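Possible sortase-like protein (PDB 5UUS) probably acts as a membrane-bound cysteine transpeptidase that, as in other class E sortases, joins surface proteins to the cell wall through an acyl-thioester intermediate. Local coordinates at residues Gly152-Val157 against His208-Glu213; Val168-Ala173 against Arg204-Ala209. All blocks are in the same frame, centred on the assembly; numbering follows the deposited sequence.

Overall arrangement
Both contacts lie on strand 204-216, the last strand of the sortase beta-barrel, and their centres are about 11 Å apart. Along the chain the turn 152-157 comes first, between helix 143-151 and strand 160-163; segment 168-173, which opens with a 3-10 turn (168-171), follows in the long loop toward strand 188-193. They use overlapping lengths of the strand, 204-209 in contact 2 and 208-213 in contact 1. H208 takes part in both, meeting V157 in contact 1 and T170 in contact 2. Two successive connections are thus packed against a strand whose backbone pairs with 117-123, 160-163 and 188-193; the last of these leads to C195, the predicted acyl-thioester residue.

Contact 1 (Gly152-Val157 against His208-Glu213); sequences GDYEHV and HAMLTE. With EDO (1,2-ethanediol), chain G.
Two overlapping type I turns, G152-E155 and Y154-V157, link helix 143-151 to strand 160-163 and present Y154 and V157 to M210 and H208 of strand 204-216. M210 CE sits over one face of the Y154 ring in a CH-pi contact, 4.1 Å from the ring centroid and 20° off the normal. It is displaced toward the rim, 3.9 Å from Y154 CD2. M210 reaches there by running extended through SD and then bending at chi3 (-67°), which lays the methyl on the ring.

In the sortase barrel H208 and M210 point to the same side of the last strand, where I189 of the adjoining strand touches both of them and Y154. Farther along, V157 CG1 approaches H208 obliquely, 3.6 Å from CD2, with the two side chains at about a right angle. No hydrogen bond crosses between the segments: the H208 nitrogens are taken by E176 and T191, and the turns hold themselves through E155 N to G152 O and V157 N to Y154 O, both 3.1 Å. On the outer side, D153 N donates to O2 of a bound ethanediol (3.2 Å), while D153 OD2 forms a salt bridge with R148 of the preceding helix.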
loop_
_atom_site.group_PDB
_atom_site.type_symbol
_atom_site.label_atom_id
_atom_site.label_comp_id
_atom_site.label_asym_id
_atom_site.label_seq_id
_atom_site.Cartn_x
_atom_site.Cartn_y
_atom_site.Cartn_z
ATOM N N GLY A 152 0.267 -20.243 -4.710
ATOM C CA GLY A 152 1.669 -19.947 -4.934
ATOM C C GLY A 152 2.319 -19.202 -3.794
ATOM O O GLY A 152 1.989 -19.408 -2.618
ATOM N N ASP A 153 3.262 -18.330 -4.138
ATOM C CA ASP A 153 4.052 -17.642 -3.123
ATOM C C ASP A 153 3.231 -16.723 -2.207
ATOM O O ASP A 153 3.688 -16.335 -1.142
ATOM C CB ASP A 153 5.157 -16.846 -3.804
ATOM C CG ASP A 153 6.127 -17.744 -4.560
ATOM O OD1 ASP A 153 6.283 -18.923 -4.185
ATOM O OD2 ASP A 153 6.735 -17.277 -5.529
ATOM N N TYR A 154 2.035 -16.366 -2.643
ATOM C CA TYR A 154 1.190 -15.443 -1.900
ATOM C C TYR A 154 -0.026 -16.157 -1.278
ATOM O O TYR A 154 -0.973 -15.527 -0.814
ATOM C CB TYR A 154 0.791 -14.283 -2.840
ATOM C CG TYR A 154 2.005 -13.414 -3.145
ATOM C CD1 TYR A 154 2.886 -13.749 -4.171
ATOM C CD2 TYR A 154 2.317 -12.307 -2.348
ATOM C CE1 TYR A 154 4.020 -12.977 -4.437
ATOM C CE2 TYR A 154 3.460 -11.530 -2.608
ATOM C CZ TYR A 154 4.298 -11.879 -3.651
ATOM O OH TYR A 154 5.433 -11.133 -3.900
ATOM N N GLU A 155 0.008 -17.485 -1.262
ATOM C CA GLU A 155 -1.118 -18.256 -0.722
ATOM C C GLU A 155 -1.391 -17.916 0.756
ATOM O O GLU A 155 -2.538 -17.774 1.167
ATOM C CB GLU A 155 -0.862 -19.757 -0.881
ATOM C CG GLU A 155 -1.834 -20.608 -0.051
ATOM C CD GLU A 155 -1.716 -22.104 -0.360
ATOM O OE1 GLU A 155 -0.826 -22.494 -1.163
ATOM O OE2 GLU A 155 -2.531 -22.876 0.197
ATOM N N HIS A 156 -0.334 -17.736 1.538
ATOM C CA HIS A 156 -0.469 -17.461 2.974
ATOM C C HIS A 156 -0.815 -15.989 3.304
ATOM O O HIS A 156 -1.002 -15.642 4.460
ATOM C CB HIS A 156 0.833 -17.835 3.677
ATOM C CG HIS A 156 1.972 -16.928 3.330
ATOM N ND1 HIS A 156 2.662 -17.019 2.136
ATOM C CD2 HIS A 156 2.522 -15.886 4.000
ATOM C CE1 HIS A 156 3.593 -16.081 2.099
ATOM N NE2 HIS A 156 3.513 -15.369 3.208
ATOM N N VAL A 157 -0.887 -15.123 2.303
ATOM C CA VAL A 157 -0.997 -13.686 2.586
ATOM C C VAL A 157 -2.446 -13.238 2.622
ATOM O O VAL A 157 -3.105 -13.171 1.595
ATOM C CB VAL A 157 -0.228 -12.837 1.545
ATOM C CG1 VAL A 157 -0.342 -11.345 1.901
ATOM C CG2 VAL A 157 1.249 -13.282 1.465
ATOM N N HIS A 208 -3.059 -5.842 3.336
ATOM C CA HIS A 208 -2.160 -6.053 2.194
ATOM C C HIS A 208 -2.930 -5.861 0.896
ATOM O O HIS A 208 -4.056 -6.361 0.730
ATOM C CB HIS A 208 -1.535 -7.465 2.203
ATOM C CG HIS A 208 -0.554 -7.705 3.305
ATOM N ND1 HIS A 208 0.555 -6.899 3.514
ATOM C CD2 HIS A 208 -0.494 -8.674 4.255
ATOM C CE1 HIS A 208 1.248 -7.362 4.541
ATOM N NE2 HIS A 208 0.626 -8.437 5.011
ATOM N N ALA A 209 -2.322 -5.129 -0.021
ATOM C CA ALA A 209 -2.865 -4.939 -1.352
ATOM C C ALA A 209 -1.736 -5.255 -2.361
ATOM O O ALA A 209 -0.555 -5.037 -2.079
ATOM C CB ALA A 209 -3.377 -3.489 -1.517
ATOM N N MET A 210 -2.108 -5.754 -3.527
ATOM C CA MET A 210 -1.152 -6.166 -4.535
ATOM C C MET A 210 -1.204 -5.224 -5.743
ATOM O O MET A 210 -2.287 -4.800 -6.185
ATOM C CB MET A 210 -1.416 -7.620 -4.964
ATOM C CG MET A 210 -0.490 -8.105 -6.084
ATOM S SD MET A 210 -0.636 -9.865 -6.453
ATOM C CE MET A 210 0.023 -10.573 -4.917
ATOM N N LEU A 211 -0.023 -4.939 -6.288
ATOM C CA LEU A 211 0.161 -3.972 -7.378
ATOM C C LEU A 211 -0.364 -4.499 -8.708
ATOM O O LEU A 211 0.015 -5.600 -9.138
ATOM C CB LEU A 211 1.649 -3.618 -7.513
ATOM C CG LEU A 211 2.091 -2.614 -8.588
ATOM C CD1 LEU A 211 1.690 -1.204 -8.168
ATOM C CD2 LEU A 211 3.614 -2.691 -8.731
ATOM N N THR A 212 -1.209 -3.698 -9.364
ATOM C CA THR A 212 -1.836 -4.087 -10.633
ATOM C C THR A 212 -1.515 -3.088 -11.750
ATOM O O THR A 212 -1.595 -3.428 -12.925
ATOM C CB THR A 212 -3.387 -4.200 -10.510
ATOM O OG1 THR A 212 -3.933 -2.922 -10.161
ATOM C CG2 THR A 212 -3.792 -5.223 -9.421
ATOM N N GLU A 213 -1.191 -1.856 -11.375
ATOM C CA GLU A 213 -0.737 -0.838 -12.340
ATOM C C GLU A 213 0.424 -0.029 -11.797
ATOM O O GLU A 213 0.443 0.314 -10.612
ATOM C CB GLU A 213 -1.844 0.143 -12.690
ATOM C CG GLU A 213 -3.025 -0.372 -13.438
ATOM C CD GLU A 213 -4.022 0.761 -13.702
ATOM O OE1 GLU A 213 -3.701 1.683 -14.500
ATOM O OE2 GLU A 213 -5.112 0.744 -13.084
HETATM C C1 EDO G . 6.294 -19.458 -7.984
HETATM O O1 EDO G . 6.093 -20.848 -7.665
HETATM C C2 EDO G . 4.968 -18.763 -8.322
HETATM O O2 EDO G . 4.290 -18.294 -7.140
#

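Contact 2 (Val168-Ala173 against Arg204-Ala209); sequences VSTISA and RMIVHA
T170 meets I206 and H208 of the last barrel strand from a short 3-10 segment, 168-171, in the loop between strands 160-163 and 188-193. Its two branches have separate tasks. CG2, anti to the carbonyl carbon, touches I206 CG1 at 3.9 Å and lies 4.1 Å from I206 CD1, so the methyl is laid against the outer part of the isoleucine. OG1, with chi1 at 54°, lies between the backbone N and the carbonyl carbon and is hydrogen-bonded to D167 O just before the segment. On the strand, I206 sends CG1 to the side of its backbone N, and chi2 (-60°) folds CD1 round; the other branch, CG2, lies over one face of the H208 ring, 3.6 Å above the plane and offset to its rim. F161 of the neighbouring strand packs against both T170 and I206.

The second touch is polar. T170 O lies at the edge of the imidazole, in its plane, 3.3 Å from H208 CE1 and close to the line of the C-H bond. The same carbonyl receives a weak hydrogen bond from N84 ND2. Backbone bonds inside the loop, I171 N to V168 O at 3.2 Å and S172 N to S169 O at 3.1 Å, keep the 3-10 segment compact. E176 OE2 and T191 OG1 are bonded to H208 NE2 and ND1 and fix the ring's rotation. With a carboxylate beside NE2 and a carbonyl oxygen facing CE1, this buried imidazole probably sits in an electronegative setting that would favour its protonated form.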
loop_
_atom_site.group_PDB
_atom_site.type_symbol
_atom_site.label_atom_id
_atom_site.label_comp_id
_atom_site.label_asym_id
_atom_site.label_seq_id
_atom_site.Cartn_x
_atom_site.Cartn_y
_atom_site.Cartn_z
ATOM N N VAL A 168 7.203 -8.122 12.928
ATOM C CA VAL A 168 7.963 -7.313 11.974
ATOM C C VAL A 168 7.929 -7.870 10.540
ATOM O O VAL A 168 8.123 -7.117 9.590
ATOM C CB VAL A 168 9.438 -7.158 12.416
ATOM C CG1 VAL A 168 9.509 -6.578 13.830
ATOM C CG2 VAL A 168 10.162 -8.486 12.357
ATOM N N SER A 169 7.618 -9.159 10.374
ATOM C CA SER A 169 7.628 -9.746 9.029
ATOM C C SER A 169 6.422 -9.298 8.211
ATOM O O SER A 169 6.368 -9.547 7.016
ATOM C CB SER A 169 7.680 -11.284 9.079
ATOM O OG SER A 169 6.532 -11.833 9.700
ATOM N N THR A 170 5.444 -8.647 8.837
ATOM C CA THR A 170 4.356 -8.049 8.062
ATOM C C THR A 170 4.839 -7.033 7.026
ATOM O O THR A 170 4.149 -6.805 6.033
ATOM C CB THR A 170 3.311 -7.339 8.948
ATOM O OG1 THR A 170 3.953 -6.387 9.797
ATOM C CG2 THR A 170 2.538 -8.394 9.820
ATOM N N ILE A 171 5.996 -6.419 7.265
ATOM C CA ILE A 171 6.533 -5.423 6.317
ATOM C C ILE A 171 7.726 -5.971 5.495
ATOM O O ILE A 171 8.353 -5.222 4.740
ATOM C CB ILE A 171 6.964 -4.105 7.049
ATOM C CG1 ILE A 171 8.178 -4.332 7.944
ATOM C CG2 ILE A 171 5.819 -3.535 7.919
ATOM C CD1 ILE A 171 8.705 -3.045 8.589
ATOM N N SER A 172 8.004 -7.273 5.605
ATOM C CA SER A 172 9.045 -7.922 4.788
ATOM C C SER A 172 8.688 -7.949 3.313
ATOM O O SER A 172 7.503 -7.963 2.964
ATOM C CB SER A 172 9.290 -9.353 5.262
ATOM O OG SER A 172 9.980 -9.334 6.495
ATOM N N ALA A 173 9.716 -7.968 2.457
ATOM C CA ALA A 173 9.536 -7.875 0.997
ATOM C C ALA A 173 8.482 -8.873 0.511
ATOM O O ALA A 173 7.611 -8.549 -0.274
ATOM C CB ALA A 173 10.861 -8.112 0.297
ATOM N N ARG A 204 -2.343 -4.577 16.454
ATOM C CA ARG A 204 -2.129 -3.874 15.195
ATOM C C ARG A 204 -3.015 -4.466 14.132
ATOM O O ARG A 204 -3.142 -5.687 14.039
ATOM C CB ARG A 204 -0.659 -3.976 14.746
ATOM C CG ARG A 204 0.342 -3.392 15.736
ATOM C CD ARG A 204 0.229 -1.881 15.723
ATOM N NE ARG A 204 1.237 -1.240 16.546
ATOM C CZ ARG A 204 1.111 -1.030 17.858
ATOM N NH1 ARG A 204 0.019 -1.414 18.508
ATOM N NH2 ARG A 204 2.073 -0.420 18.519
ATOM N N MET A 205 -3.632 -3.612 13.326
ATOM C CA MET A 205 -4.336 -4.100 12.145
ATOM C C MET A 205 -3.404 -4.005 10.947
ATOM O O MET A 205 -2.730 -2.988 10.782
ATOM C CB MET A 205 -5.607 -3.292 11.874
ATOM C CG MET A 205 -6.328 -3.682 10.569
ATOM S SD MET A 205 -7.849 -2.698 10.355
ATOM C CE MET A 205 -8.735 -3.234 11.825
ATOM N N ILE A 206 -3.405 -5.049 10.118
ATOM C CA ILE A 206 -2.591 -5.139 8.901
ATOM C C ILE A 206 -3.492 -5.280 7.668
ATOM O O ILE A 206 -4.434 -6.082 7.676
ATOM C CB ILE A 206 -1.632 -6.359 8.924
ATOM C CG1 ILE A 206 -0.861 -6.435 10.236
ATOM C CG2 ILE A 206 -0.661 -6.323 7.715
ATOM C CD1 ILE A 206 0.002 -5.194 10.512
ATOM N N VAL A 207 -3.219 -4.501 6.618
ATOM C CA VAL A 207 -3.891 -4.686 5.321
ATOM C C VAL A 207 -2.848 -4.860 4.214
ATOM O O VAL A 207 -1.836 -4.138 4.185
ATOM C CB VAL A 207 -4.815 -3.506 4.983
ATOM C CG1 VAL A 207 -5.286 -3.593 3.521
ATOM C CG2 VAL A 207 -5.984 -3.475 5.945
ATOM N N HIS A 208 -3.059 -5.842 3.336
ATOM C CA HIS A 208 -2.160 -6.053 2.194
ATOM C C HIS A 208 -2.930 -5.861 0.896
ATOM O O HIS A 208 -4.056 -6.361 0.730
ATOM C CB HIS A 208 -1.535 -7.465 2.203
ATOM C CG HIS A 208 -0.554 -7.705 3.305
ATOM N ND1 HIS A 208 0.555 -6.899 3.514
ATOM C CD2 HIS A 208 -0.494 -8.674 4.255
ATOM C CE1 HIS A 208 1.248 -7.362 4.541
ATOM N NE2 HIS A 208 0.626 -8.437 5.011
ATOM N N ALA A 209 -2.322 -5.129 -0.021
ATOM C CA ALA A 209 -2.865 -4.939 -1.352
ATOM C C ALA A 209 -1.736 -5.255 -2.361
ATOM O O ALA A 209 -0.555 -5.037 -2.079
ATOM C CB ALA A 209 -3.377 -3.489 -1.517
#